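Local atomic coordinates of major centromere autoantigen B (Homo sapiens, PDB entry 1HLV), a protein that binds the CENP-B box DNA at centromeres through paired helix-turn-helix domains and kinks the double helix there. Residues I17-E22 / G29-R34; K4-T9 / F35-S40; I82-Q87 / L93-I98. One frame throughout, in Å; residues are numbered along the deposited sequence.

Contact 1 (I17-E22 / G29-R34); sequences IQEVEE and GEIARR. With nucleotides of chain A.
Segments 17-22 and 29-34 run roughly antiparallel, their axes 10.7 Å apart at closest approach and inclined at 143°, the closest CA atoms being those of V20 and I31, 7.1 Å apart. They belong to helices 10-22 and 28-35 of the N-terminal DNA-binding domain; helix 28-35 is the first helix of a helix-turn-helix, and helix 10-22 packs against it. I31 carries the apolar part of the contact. CD1, at the tip of its longer branch, lies 3.5 Å from CG2 of V20, the two side chains meeting almost at right angles, while its other branch, CG2, rests 4.0 Å from CG of E19. V20 also touches L42 and L46 of helix 39-47, so the pair forms part of the interior shared by three helices. Nearer the solvent, E19 bends at its second torsion (chi2 75°), which carries its carboxylate across to R34. NH1 of R34 donates to OE2 of E19 at 3.2 Å, in the plane of the guanidinium but on the anti side of the carboxylate and out of its plane. The same guanidinium uses its NE to reach OE2 of E30 one turn back, and R33 NH1 joins that oxygen too. Two acids and two arginines thus make one network, in which bonds at two points along its edge probably limit the rotation of the R34 head. Near the start of helix 28-35 the backbone N of G29 donates to OP2 of DC3 of chain A at 2.8 Å.

Contact 2 (K4-T9 / F35-S40); sequences KRRQLT and FNIPPS. With nucleotides of chain B; nucleotides of chain A.
The backbone N of R6 donates to OP1 of DC15 of chain B at 2.8 Å in a practically straight bond (179°), tying the extended arm before helix 10-22 to the DNA backbone. Across the contact the R6 side chain reaches toward segment 35-40. Its chain kinks at the second torsion (chi2 90°), swinging the guanidinium round so that NH1 stands 4.1 Å from O of N36, near the guanidinium plane but too long for a firm bond. I37 CG2 lies near NH1, and CD2 of L8 sits over one face of the guanidinium. Both segments touch the phosphate of DC15: R6 N binds it, and CD of P38 packs 3.4 Å from OP2. N36 leaves helix 28-35 through a Schellman motif, and the chain then passes by I37 to P38, the N-cap of helix 39-47. At the head of that helix S40 points OG at the base of DC15 of chain B, 3.1 Å from C6, and hydrogen-bonds N7 of a guanine. R5 goes the other way. Its extended side chain lies in the minor groove between nucleotides of the two strands: O4' of DG10 of chain A lies over the centre of the guanidinium, 3.0 Å from CZ, and C2 of DA14 of chain B lies over the opposite face, toward the rim. R5 NH1 meanwhile donates to O2 of a thymine, a minor-groove acceptor, whereas the guanine N7 met by S40 faces the major groove. An extended N-terminal arm in the minor groove, joined with a recognition helix entering the major groove, is the arrangement familiar from homeodomain-like helix-turn-helix proteins.

Contact 3 (I82-Q87 / L93-I98); sequences IAWFQQ and LPVKGI. With nucleotides of chain B.
W84 holds CG anti to the backbone N (chi1 168°), which brings the far end of the indole to V95, whereas F85 sets its ring between the backbone N and the carbonyl carbon (chi1 72°), leaving only CB turned to that valine. V95 answers with both methyl groups. Its CG2 touches the far end of the six-membered ring of W84, 3.7 Å from CH2 and 3.8 Å from CZ3, arriving obliquely. Its CG1 rests 4.1 Å from CB of F85. One branched side chain is thereby set against two successive residues of helix 75-88, and the backbones of F85 and V95 come together there, CA to CA, at 6.6 Å. V95 belongs to the connection into helix 97-111, with K96 at its N-cap position, so the contact fastens this connection to the helix before it within the Tc5 transposase-type DNA-binding domain. The aromatic pair continues the apolar interior beyond V95: W84 packs on I99 and L100, and F85 on L100 and F126, the latter from helix 120-129. On the DNA side, G97 opens helix 97-111 with its CA 3.3 Å from OP1 of DA2 of chain B; having no side chain, it admits the phosphate right up to the backbone. The positive end of the helix dipole would probably favour the anion there. Between the two segments the joining force is dispersion and burial of apolar surface, with no directional bond in the pairing; the electrostatic component enters from outside, where K103 makes a cation-pi interaction with W84.

Overall arrangement
Contacts 1 and 2 lie in the N-terminal DNA-binding domain and contact 3 in the second. Contact 1 is nested in the chain loop that contact 2 closes; their centres lie 13 Å apart, and they touch through E19 packing on F35, A32 packing on P39 and a probable hydrogen bond from I37 N to A32 O. Contact 3 follows in sequence, on the opposite side of the chain's centre, with its own centre about 40 Å from that of contact 1 and 38 Å from that of contact 2; the nearest atoms stay about 22 and 19 Å away. All three reach the same DNA, so two separate helical domains grip it at spaced points.

Contact 1 (I17-E22 / G29-R34)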
# COMPACT_ATOMS: atom_id res chain seq x y z
N ILE C 17 14.26 8.45 -0.30
CA ILE C 17 14.62 8.30 1.10
C ILE C 17 16.00 7.68 1.21
O ILE C 17 16.87 8.18 1.93
CB ILE C 17 13.60 7.40 1.84
CG1 ILE C 17 12.29 8.16 2.04
CG2 ILE C 17 14.16 6.96 3.18
CD1 ILE C 17 11.12 7.27 2.41
N GLN C 18 16.20 6.59 0.48
CA GLN C 18 17.47 5.89 0.48
C GLN C 18 18.60 6.81 0.02
O GLN C 18 19.73 6.72 0.51
CB GLN C 18 17.39 4.68 -0.45
CG GLN C 18 18.68 3.90 -0.57
CD GLN C 18 18.64 2.86 -1.67
OE1 GLN C 18 19.63 2.18 -1.93
NE2 GLN C 18 17.48 2.73 -2.33
N GLU C 19 18.29 7.70 -0.92
CA GLU C 19 19.29 8.62 -1.43
C GLU C 19 19.80 9.54 -0.31
O GLU C 19 21.00 9.79 -0.20
CB GLU C 19 18.71 9.47 -2.56
CG GLU C 19 19.72 10.37 -3.24
CD GLU C 19 20.66 9.60 -4.17
OE1 GLU C 19 20.79 8.37 -4.00
OE2 GLU C 19 21.27 10.24 -5.06
N VAL C 20 18.88 10.04 0.51
CA VAL C 20 19.24 10.93 1.59
C VAL C 20 20.06 10.25 2.69
O VAL C 20 20.96 10.86 3.25
CB VAL C 20 17.99 11.58 2.22
CG1 VAL C 20 18.37 12.37 3.46
CG2 VAL C 20 17.32 12.49 1.20
N GLU C 21 19.76 8.99 2.98
CA GLU C 21 20.49 8.27 4.01
C GLU C 21 21.89 7.84 3.58
O GLU C 21 22.77 7.63 4.42
CB GLU C 21 19.68 7.05 4.46
CG GLU C 21 18.27 7.41 4.89
CD GLU C 21 17.50 6.23 5.48
OE1 GLU C 21 17.60 5.11 4.92
OE2 GLU C 21 16.79 6.43 6.49
N GLU C 22 22.11 7.71 2.27
CA GLU C 22 23.41 7.30 1.76
C GLU C 22 24.28 8.50 1.38
O GLU C 22 25.45 8.34 1.06
CB GLU C 22 23.24 6.40 0.53
CG GLU C 22 22.37 5.20 0.78
CD GLU C 22 22.21 4.34 -0.47
OE1 GLU C 22 22.10 4.92 -1.57
OE2 GLU C 22 22.18 3.10 -0.34
N GLY C 29 18.45 20.50 -0.70
CA GLY C 29 18.06 21.13 -1.95
C GLY C 29 18.73 20.46 -3.14
O GLY C 29 18.20 20.46 -4.24
N GLU C 30 19.91 19.90 -2.90
CA GLU C 30 20.65 19.22 -3.96
C GLU C 30 19.95 17.91 -4.29
O GLU C 30 19.76 17.57 -5.46
CB GLU C 30 22.09 18.96 -3.53
CG GLU C 30 22.94 18.14 -4.51
CD GLU C 30 22.73 18.54 -5.97
OE1 GLU C 30 22.51 19.74 -6.24
OE2 GLU C 30 22.80 17.65 -6.84
N ILE C 31 19.57 17.16 -3.26
CA ILE C 31 18.88 15.90 -3.48
C ILE C 31 17.52 16.15 -4.14
O ILE C 31 17.11 15.42 -5.05
CB ILE C 31 18.72 15.13 -2.17
CG1 ILE C 31 20.11 14.78 -1.62
CG2 ILE C 31 17.89 13.87 -2.41
CD1 ILE C 31 20.11 13.92 -0.38
N ALA C 32 16.82 17.19 -3.69
CA ALA C 32 15.53 17.52 -4.28
C ALA C 32 15.71 17.79 -5.78
O ALA C 32 14.88 17.39 -6.60
CB ALA C 32 14.93 18.75 -3.60
N ARG C 33 16.80 18.46 -6.13
CA ARG C 33 17.06 18.78 -7.53
C ARG C 33 17.28 17.51 -8.34
O ARG C 33 16.74 17.37 -9.44
CB ARG C 33 18.30 19.67 -7.67
CG ARG C 33 18.56 20.07 -9.12
CD ARG C 33 20.01 20.46 -9.36
NE ARG C 33 20.64 19.61 -10.36
CZ ARG C 33 21.20 18.43 -10.11
NH1 ARG C 33 21.22 17.95 -8.87
NH2 ARG C 33 21.73 17.72 -11.10
N ARG C 34 18.07 16.59 -7.80
CA ARG C 34 18.36 15.33 -8.47
C ARG C 34 17.11 14.56 -8.85
O ARG C 34 17.10 13.84 -9.85
CB ARG C 34 19.23 14.45 -7.60
CG ARG C 34 20.61 14.99 -7.35
CD ARG C 34 21.44 13.99 -6.58
NE ARG C 34 22.81 14.45 -6.40
CZ ARG C 34 23.79 13.69 -5.95
NH1 ARG C 34 23.56 12.42 -5.63
NH2 ARG C 34 25.01 14.19 -5.82
P DC A 3 19.60 22.50 2.54
OP1 DC A 3 20.52 21.44 3.03
OP2 DC A 3 19.22 22.56 1.10
O5' DC A 3 18.29 22.46 3.45
C5' DC A 3 18.44 22.48 4.86
C4' DC A 3 17.11 22.26 5.54
O4' DC A 3 16.37 23.51 5.64
C3' DC A 3 16.18 21.22 4.93
O3' DC A 3 15.84 20.30 5.96
C2' DC A 3 14.98 22.04 4.46
C1' DC A 3 15.01 23.29 5.34
N1 DC A 3 14.50 24.53 4.71
C2 DC A 3 13.70 25.40 5.46
O2 DC A 3 13.44 25.13 6.64
N3 DC A 3 13.22 26.52 4.88
C4 DC A 3 13.51 26.79 3.60
N4 DC A 3 13.01 27.91 3.06
C5 DC A 3 14.33 25.93 2.82
C6 DC A 3 14.80 24.82 3.41

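Contact 2 (K4-T9 / F35-S40)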
# COMPACT_ATOMS: atom_id res chain seq x y z
N LYS C 4 -1.04 19.54 -11.61
CA LYS C 4 -0.64 20.59 -10.68
C LYS C 4 0.18 20.02 -9.53
O LYS C 4 0.88 20.76 -8.84
CB LYS C 4 -1.88 21.31 -10.15
CG LYS C 4 -2.69 21.95 -11.27
CD LYS C 4 -3.98 22.59 -10.77
CE LYS C 4 -3.71 23.81 -9.89
NZ LYS C 4 -4.99 24.39 -9.40
N ARG C 5 0.09 18.71 -9.34
CA ARG C 5 0.85 18.03 -8.29
C ARG C 5 1.33 16.70 -8.82
O ARG C 5 0.56 15.93 -9.39
CB ARG C 5 0.02 17.77 -7.04
CG ARG C 5 -0.40 19.01 -6.30
CD ARG C 5 -1.10 18.64 -5.01
NE ARG C 5 -1.83 19.77 -4.47
CZ ARG C 5 -2.69 19.68 -3.46
NH1 ARG C 5 -2.91 18.50 -2.87
NH2 ARG C 5 -3.33 20.77 -3.04
N ARG C 6 2.61 16.43 -8.62
CA ARG C 6 3.21 15.20 -9.07
C ARG C 6 3.09 14.15 -7.97
O ARG C 6 3.58 14.35 -6.86
CB ARG C 6 4.67 15.46 -9.41
CG ARG C 6 5.52 14.23 -9.61
CD ARG C 6 5.52 13.74 -11.05
NE ARG C 6 6.61 12.79 -11.28
CZ ARG C 6 7.89 13.05 -11.01
NH1 ARG C 6 8.25 14.23 -10.49
NH2 ARG C 6 8.83 12.14 -11.25
N GLN C 7 2.42 13.04 -8.27
CA GLN C 7 2.29 11.96 -7.30
C GLN C 7 3.39 10.94 -7.58
O GLN C 7 3.68 10.63 -8.74
CB GLN C 7 0.91 11.30 -7.40
CG GLN C 7 -0.18 11.96 -6.54
CD GLN C 7 -0.11 11.57 -5.07
OE1 GLN C 7 0.78 10.81 -4.65
NE2 GLN C 7 -1.05 12.08 -4.27
N LEU C 8 4.01 10.43 -6.53
CA LEU C 8 5.10 9.47 -6.66
C LEU C 8 4.70 8.08 -6.17
O LEU C 8 3.79 7.95 -5.35
CB LEU C 8 6.29 9.98 -5.84
CG LEU C 8 6.71 11.43 -6.15
CD1 LEU C 8 7.47 12.01 -4.97
CD2 LEU C 8 7.57 11.46 -7.40
N THR C 9 5.36 7.05 -6.69
CA THR C 9 5.06 5.69 -6.25
C THR C 9 5.84 5.40 -4.98
O THR C 9 6.81 6.09 -4.66
CB THR C 9 5.48 4.62 -7.29
OG1 THR C 9 6.90 4.62 -7.41
CG2 THR C 9 4.83 4.90 -8.64
N PHE C 35 16.06 14.69 -8.04
CA PHE C 35 14.82 13.99 -8.33
C PHE C 35 13.79 14.93 -8.91
O PHE C 35 12.67 14.52 -9.22
CB PHE C 35 14.27 13.32 -7.07
CG PHE C 35 15.11 12.17 -6.61
CD1 PHE C 35 16.11 12.36 -5.65
CD2 PHE C 35 14.97 10.92 -7.19
CE1 PHE C 35 16.94 11.33 -5.29
CE2 PHE C 35 15.81 9.87 -6.83
CZ PHE C 35 16.80 10.07 -5.87
N ASN C 36 14.18 16.19 -9.07
CA ASN C 36 13.30 17.19 -9.65
C ASN C 36 11.99 17.30 -8.88
O ASN C 36 10.91 17.16 -9.45
CB ASN C 36 13.02 16.82 -11.11
CG ASN C 36 12.28 17.92 -11.85
OD1 ASN C 36 11.56 17.65 -12.81
ND2 ASN C 36 12.48 19.17 -11.43
N ILE C 37 12.09 17.53 -7.57
CA ILE C 37 10.91 17.69 -6.73
C ILE C 37 11.14 18.88 -5.81
O ILE C 37 12.28 19.19 -5.46
CB ILE C 37 10.65 16.46 -5.85
CG1 ILE C 37 11.89 16.17 -4.99
CG2 ILE C 37 10.27 15.28 -6.71
CD1 ILE C 37 11.70 15.06 -3.98
N PRO C 38 10.07 19.57 -5.40
CA PRO C 38 10.23 20.72 -4.51
C PRO C 38 10.89 20.31 -3.20
O PRO C 38 10.64 19.20 -2.71
CB PRO C 38 8.79 21.20 -4.30
CG PRO C 38 8.08 20.73 -5.54
CD PRO C 38 8.65 19.35 -5.73
N PRO C 39 11.75 21.16 -2.63
CA PRO C 39 12.39 20.80 -1.36
C PRO C 39 11.31 20.53 -0.32
O PRO C 39 11.47 19.72 0.59
CB PRO C 39 13.26 22.03 -1.04
CG PRO C 39 12.64 23.14 -1.86
CD PRO C 39 12.24 22.46 -3.12
N SER C 40 10.20 21.23 -0.50
CA SER C 40 9.02 21.08 0.35
C SER C 40 8.57 19.61 0.29
O SER C 40 8.30 18.99 1.32
CB SER C 40 7.91 21.99 -0.20
OG SER C 40 6.73 21.87 0.56
P DC B 15 4.57 18.14 -5.86
OP1 DC B 15 4.22 18.30 -7.29
OP2 DC B 15 5.85 17.48 -5.49
O5' DC B 15 4.48 19.57 -5.18
C5' DC B 15 3.39 20.44 -5.49
C4' DC B 15 3.41 21.66 -4.59
O4' DC B 15 2.97 21.33 -3.25
C3' DC B 15 4.78 22.32 -4.42
O3' DC B 15 4.58 23.73 -4.32
C2' DC B 15 5.24 21.81 -3.06
C1' DC B 15 3.92 21.82 -2.31
N1 DC B 15 3.82 21.01 -1.08
C2 DC B 15 2.77 21.28 -0.20
O2 DC B 15 1.97 22.19 -0.48
N3 DC B 15 2.64 20.54 0.93
C4 DC B 15 3.52 19.57 1.19
N4 DC B 15 3.34 18.85 2.31
C5 DC B 15 4.61 19.28 0.31
C6 DC B 15 4.72 20.02 -0.80
P DG A 10 -7.60 22.01 -5.93
OP1 DG A 10 -7.07 23.40 -5.98
OP2 DG A 10 -9.00 21.73 -6.36
O5' DG A 10 -6.63 21.08 -6.79
C5' DG A 10 -5.23 21.30 -6.78
C4' DG A 10 -4.50 19.98 -6.88
O4' DG A 10 -4.63 19.24 -5.65
C3' DG A 10 -4.99 19.06 -8.00
O3' DG A 10 -3.86 18.42 -8.59
C2' DG A 10 -5.89 18.08 -7.27
C1' DG A 10 -5.23 17.97 -5.90
N9 DG A 10 -6.14 17.70 -4.78
C8 DG A 10 -7.32 18.35 -4.51
N7 DG A 10 -7.85 18.00 -3.38
C5 DG A 10 -6.99 17.04 -2.87
C6 DG A 10 -7.03 16.32 -1.65
O6 DG A 10 -7.85 16.43 -0.72
N1 DG A 10 -5.98 15.42 -1.54
C2 DG A 10 -4.99 15.25 -2.47
N2 DG A 10 -4.06 14.32 -2.18
N3 DG A 10 -4.92 15.94 -3.61
C4 DG A 10 -5.94 16.81 -3.74
P DA B 14 3.51 12.75 -1.51
OP1 DA B 14 3.79 11.52 -2.29
OP2 DA B 14 4.34 13.06 -0.31
O5' DA B 14 3.55 14.01 -2.49
C5' DA B 14 2.68 14.06 -3.62
C4' DA B 14 2.43 15.49 -4.04
O4' DA B 14 1.54 16.17 -3.13
C3' DA B 14 3.66 16.38 -4.13
O3' DA B 14 3.38 17.33 -5.16
C2' DA B 14 3.69 17.04 -2.76
C1' DA B 14 2.21 17.26 -2.50
N9 DA B 14 1.79 17.24 -1.09
C8 DA B 14 2.19 16.39 -0.10
N7 DA B 14 1.51 16.51 1.01
C5 DA B 14 0.62 17.54 0.74
C6 DA B 14 -0.40 18.12 1.50
N6 DA B 14 -0.74 17.69 2.72
N1 DA B 14 -1.09 19.15 0.96
C2 DA B 14 -0.78 19.53 -0.29
N3 DA B 14 0.14 19.04 -1.11
C4 DA B 14 0.81 18.03 -0.53

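Contact 3 (I82-Q87 / L93-I98)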
# COMPACT_ATOMS: atom_id res chain seq x y z
N ILE C 82 -6.56 -11.75 5.17
CA ILE C 82 -5.19 -11.99 4.73
C ILE C 82 -4.52 -13.02 5.61
O ILE C 82 -3.98 -14.02 5.12
CB ILE C 82 -4.36 -10.68 4.75
CG1 ILE C 82 -4.77 -9.80 3.56
CG2 ILE C 82 -2.87 -10.99 4.70
CD1 ILE C 82 -4.13 -8.44 3.55
N ALA C 83 -4.54 -12.79 6.92
CA ALA C 83 -3.93 -13.72 7.86
C ALA C 83 -4.44 -15.12 7.58
O ALA C 83 -3.67 -16.09 7.59
CB ALA C 83 -4.27 -13.32 9.28
N TRP C 84 -5.74 -15.22 7.33
CA TRP C 84 -6.39 -16.49 7.06
C TRP C 84 -5.87 -17.24 5.82
O TRP C 84 -5.38 -18.36 5.94
CB TRP C 84 -7.90 -16.28 6.92
CG TRP C 84 -8.62 -17.46 6.36
CD1 TRP C 84 -8.97 -18.61 7.01
CD2 TRP C 84 -9.08 -17.62 5.01
NE1 TRP C 84 -9.61 -19.47 6.15
CE2 TRP C 84 -9.69 -18.89 4.92
CE3 TRP C 84 -9.03 -16.80 3.86
CZ2 TRP C 84 -10.25 -19.37 3.72
CZ3 TRP C 84 -9.58 -17.28 2.68
CH2 TRP C 84 -10.19 -18.55 2.62
N PHE C 85 -5.98 -16.63 4.64
CA PHE C 85 -5.52 -17.31 3.43
C PHE C 85 -4.01 -17.39 3.34
O PHE C 85 -3.46 -18.24 2.64
CB PHE C 85 -6.11 -16.67 2.16
CG PHE C 85 -5.54 -15.32 1.80
CD1 PHE C 85 -4.18 -15.15 1.53
CD2 PHE C 85 -6.38 -14.22 1.64
CE1 PHE C 85 -3.67 -13.92 1.12
CE2 PHE C 85 -5.88 -12.99 1.23
CZ PHE C 85 -4.53 -12.84 0.96
N GLN C 86 -3.33 -16.50 4.05
CA GLN C 86 -1.87 -16.47 4.04
C GLN C 86 -1.36 -17.68 4.81
O GLN C 86 -0.22 -18.10 4.66
CB GLN C 86 -1.38 -15.19 4.69
CG GLN C 86 -0.20 -14.57 3.99
CD GLN C 86 -0.05 -13.10 4.34
OE1 GLN C 86 0.13 -12.74 5.51
NE2 GLN C 86 -0.14 -12.25 3.33
N GLN C 87 -2.23 -18.24 5.64
CA GLN C 87 -1.91 -19.41 6.45
C GLN C 87 -2.13 -20.66 5.61
O GLN C 87 -1.52 -21.71 5.85
CB GLN C 87 -2.81 -19.41 7.68
CG GLN C 87 -2.56 -20.54 8.66
CD GLN C 87 -3.36 -20.36 9.94
OE1 GLN C 87 -4.59 -20.21 9.91
NE2 GLN C 87 -2.68 -20.37 11.08
N LEU C 93 -0.74 -24.25 -0.74
CA LEU C 93 -2.03 -24.47 -1.36
C LEU C 93 -2.63 -23.17 -1.86
O LEU C 93 -2.39 -22.10 -1.30
CB LEU C 93 -3.00 -25.10 -0.37
CG LEU C 93 -2.55 -26.44 0.24
CD1 LEU C 93 -3.64 -26.91 1.19
CD2 LEU C 93 -2.29 -27.46 -0.87
N PRO C 94 -3.41 -23.24 -2.95
CA PRO C 94 -4.04 -22.06 -3.53
C PRO C 94 -5.38 -21.85 -2.84
O PRO C 94 -5.96 -22.79 -2.30
CB PRO C 94 -4.21 -22.46 -4.99
CG PRO C 94 -4.61 -23.91 -4.85
CD PRO C 94 -3.67 -24.44 -3.78
N VAL C 95 -5.88 -20.62 -2.85
CA VAL C 95 -7.17 -20.35 -2.21
C VAL C 95 -8.18 -19.96 -3.28
O VAL C 95 -8.09 -18.91 -3.91
CB VAL C 95 -7.05 -19.24 -1.13
CG1 VAL C 95 -6.34 -18.03 -1.69
CG2 VAL C 95 -8.42 -18.86 -0.62
N LYS C 96 -9.16 -20.84 -3.49
CA LYS C 96 -10.18 -20.59 -4.50
C LYS C 96 -10.95 -19.30 -4.24
O LYS C 96 -11.43 -19.06 -3.14
CB LYS C 96 -11.14 -21.79 -4.56
CG LYS C 96 -10.47 -23.07 -5.06
CD LYS C 96 -11.45 -24.22 -5.20
CE LYS C 96 -10.80 -25.40 -5.92
NZ LYS C 96 -11.68 -26.62 -5.94
N GLY C 97 -11.04 -18.47 -5.28
CA GLY C 97 -11.75 -17.21 -5.16
C GLY C 97 -13.11 -17.34 -4.50
O GLY C 97 -13.52 -16.46 -3.76
N ILE C 98 -13.79 -18.44 -4.78
CA ILE C 98 -15.11 -18.71 -4.21
C ILE C 98 -15.03 -18.88 -2.69
O ILE C 98 -15.92 -18.45 -1.96
CB ILE C 98 -15.74 -19.97 -4.87
CG1 ILE C 98 -16.55 -19.53 -6.09
CG2 ILE C 98 -16.63 -20.72 -3.90
CD1 ILE C 98 -17.69 -18.57 -5.74
P DA B 2 -13.44 -16.43 -8.78
OP1 DA B 2 -12.26 -17.25 -8.38
OP2 DA B 2 -14.21 -15.68 -7.75
O5' DA B 2 -12.94 -15.41 -9.89
C5' DA B 2 -12.18 -15.88 -10.99
C4' DA B 2 -11.98 -14.78 -12.00
O4' DA B 2 -13.28 -14.38 -12.52
C3' DA B 2 -11.31 -13.50 -11.49
O3' DA B 2 -10.32 -13.09 -12.43
C2' DA B 2 -12.45 -12.50 -11.42
C1' DA B 2 -13.35 -12.96 -12.55
N9 DA B 2 -14.76 -12.58 -12.45
C8 DA B 2 -15.60 -12.74 -11.37
N7 DA B 2 -16.81 -12.28 -11.58
C5 DA B 2 -16.76 -11.79 -12.88
C6 DA B 2 -17.74 -11.18 -13.70
N6 DA B 2 -18.99 -10.96 -13.32
N1 DA B 2 -17.37 -10.80 -14.94
C2 DA B 2 -16.11 -11.04 -15.33
N3 DA B 2 -15.11 -11.62 -14.66
C4 DA B 2 -15.51 -11.97 -13.43